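Local structure of periplasmic binding protein (Agrobacterium tumefaciens str. B6, 5L9G) at residues A42-A47 with L270-K275. The protein binds the opine mannopine in the periplasm, probably delivering it to an ABC transporter for uptake. Sequence-based numbering, arbitrary orientation.
With EDO (1,2-ethanediol), chain E.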
loop_
_atom_site.group_PDB
_atom_site.type_symbol
_atom_site.label_atom_id
_atom_site.label_comp_id
_atom_site.label_asym_id
_atom_site.label_seq_id
_atom_site.Cartn_x
_atom_site.Cartn_y
_atom_site.Cartn_z
ATOM N N ALA A 42 19.301 0.635 -7.004
ATOM C CA ALA A 42 20.518 0.366 -7.798
ATOM C C ALA A 42 21.023 1.615 -8.578
ATOM O O ALA A 42 22.187 1.932 -8.424
ATOM C CB ALA A 42 20.321 -0.830 -8.729
ATOM N N PRO A 43 20.216 2.387 -9.355
ATOM C CA PRO A 43 20.795 3.564 -10.036
ATOM C C PRO A 43 21.204 4.705 -9.100
ATOM O O PRO A 43 22.251 5.309 -9.339
ATOM C CB PRO A 43 19.716 3.989 -11.041
ATOM C CG PRO A 43 18.661 2.955 -10.973
ATOM C CD PRO A 43 18.786 2.242 -9.680
ATOM N N ALA A 44 20.411 4.985 -8.031
ATOM C CA ALA A 44 20.763 6.052 -7.072
ATOM C C ALA A 44 22.054 5.728 -6.311
ATOM O O ALA A 44 22.915 6.599 -6.179
ATOM C CB ALA A 44 19.626 6.318 -6.097
ATOM N N ALA A 45 22.208 4.470 -5.840
ATOM C CA ALA A 45 23.430 4.041 -5.149
ATOM C C ALA A 45 24.644 4.088 -6.086
ATOM O O ALA A 45 25.730 4.441 -5.622
ATOM C CB ALA A 45 23.264 2.647 -4.567
ATOM N N LYS A 46 24.449 3.787 -7.404
ATOM C CA LYS A 46 25.512 3.844 -8.429
ATOM C C LYS A 46 25.983 5.307 -8.599
ATOM O O LYS A 46 27.182 5.575 -8.589
ATOM C CB LYS A 46 25.002 3.286 -9.779
ATOM C CG LYS A 46 26.118 3.047 -10.802
ATOM C CD LYS A 46 25.662 3.305 -12.234
ATOM C CE LYS A 46 25.322 2.035 -12.979
ATOM N NZ LYS A 46 25.101 2.293 -14.425
ATOM N N ALA A 47 25.022 6.249 -8.706
ATOM C CA ALA A 47 25.288 7.681 -8.854
ATOM C C ALA A 47 26.026 8.283 -7.655
ATOM O O ALA A 47 26.903 9.133 -7.859
ATOM C CB ALA A 47 23.994 8.428 -9.107
ATOM N N LEU A 270 18.226 8.559 0.198
ATOM C CA LEU A 270 16.806 8.908 0.075
ATOM C C LEU A 270 16.602 10.169 -0.777
ATOM O O LEU A 270 15.702 10.177 -1.610
ATOM C CB LEU A 270 16.148 9.051 1.458
ATOM C CG LEU A 270 14.667 9.491 1.483
ATOM C CD1 LEU A 270 13.789 8.588 0.628
ATOM C CD2 LEU A 270 14.156 9.595 2.895
ATOM N N LYS A 271 17.448 11.205 -0.604
ATOM C CA LYS A 271 17.355 12.443 -1.397
ATOM C C LYS A 271 17.573 12.099 -2.882
ATOM O O LYS A 271 16.751 12.466 -3.730
ATOM C CB LYS A 271 18.382 13.497 -0.917
ATOM C CG LYS A 271 18.252 14.845 -1.621
ATOM C CD LYS A 271 19.084 15.951 -0.946
ATOM C CE LYS A 271 18.788 17.297 -1.559
ATOM N NZ LYS A 271 19.054 18.417 -0.613
ATOM N N GLU A 272 18.637 11.338 -3.174
ATOM C CA GLU A 272 18.960 10.931 -4.538
ATOM C C GLU A 272 17.842 10.094 -5.187
ATOM O O GLU A 272 17.381 10.454 -6.263
ATOM C CB GLU A 272 20.308 10.177 -4.578
ATOM C CG GLU A 272 20.891 9.961 -5.973
ATOM C CD GLU A 272 21.291 11.193 -6.768
ATOM O OE1 GLU A 272 21.540 12.253 -6.155
ATOM O OE2 GLU A 272 21.391 11.091 -8.009
ATOM N N MET A 273 17.399 8.996 -4.544
ATOM C CA MET A 273 16.376 8.103 -5.120
ATOM C C MET A 273 14.989 8.765 -5.346
ATOM O O MET A 273 14.189 8.240 -6.133
ATOM C CB MET A 273 16.232 6.799 -4.313
ATOM C CG MET A 273 15.452 6.942 -3.006
ATOM S SD MET A 273 15.259 5.360 -2.149
ATOM C CE MET A 273 16.968 5.039 -1.646
ATOM N N SER A 274 14.722 9.900 -4.659
ATOM C CA SER A 274 13.451 10.629 -4.785
ATOM C C SER A 274 13.397 11.479 -6.064
ATOM O O SER A 274 12.331 12.003 -6.412
ATOM C CB SER A 274 13.220 11.518 -3.566
ATOM O OG SER A 274 13.080 10.766 -2.373
ATOM N N LYS A 275 14.545 11.626 -6.751
ATOM C CA LYS A 275 14.677 12.427 -7.976
ATOM C C LYS A 275 13.829 11.916 -9.139
ATOM O O LYS A 275 13.632 10.712 -9.263
ATOM C CB LYS A 275 16.141 12.577 -8.391
ATOM C CG LYS A 275 16.924 13.550 -7.504
ATOM C CD LYS A 275 18.386 13.616 -7.928
ATOM C CE LYS A 275 19.117 14.742 -7.242
ATOM N NZ LYS A 275 20.566 14.744 -7.591
HETATM C C1 EDO E . 23.551 -2.104 -7.587
HETATM O O1 EDO E . 22.791 -2.920 -6.698
HETATM C C2 EDO E . 24.081 -0.864 -6.819
HETATM O O2 EDO E . 24.059 0.278 -7.652
#
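E272 sends CG anti to its backbone N (chi1 -168°), which puts this methylene against the A44 methyl, and the bend at chi2 (64°) turns the carboxylate so that OE2 lies beside A47. M273 instead holds CG between its backbone N and carbonyl carbon (chi1 77°); its CB stays against A44, while the M273 side chain, about 13 Å from mannopine, also touches L40 and W41, about one turn back on helix 30-48, and Y254 of strand 240-256. The A44 methyl touches both residues: it lies 3.8 Å from M273 N, and E272 CG is 3.9 Å from the same A44 CB. The small methyl of alanine suits this close approach of the backbones, the CA atoms of A44 and M273 being 5.2 Å apart. A47, one turn on, sets its CB 3.9 Å from E272 OE2. Glutamate fits this border because its methylenes pack while its carboxylate finds polar partners: OE2 hydrogen-bonds Y278 OH, and K275 NZ forms a salt bridge to E272 OE1 at 3.0 Å, coming from above the carboxylate plane. Y278, on helix 276-279, also touches P43 and A47. Helices 30-48 and 263-273 thus meet largely through small apolar groups set against the M273 backbone, with the E272 carboxylate at the margin, its charge probably balanced by K275.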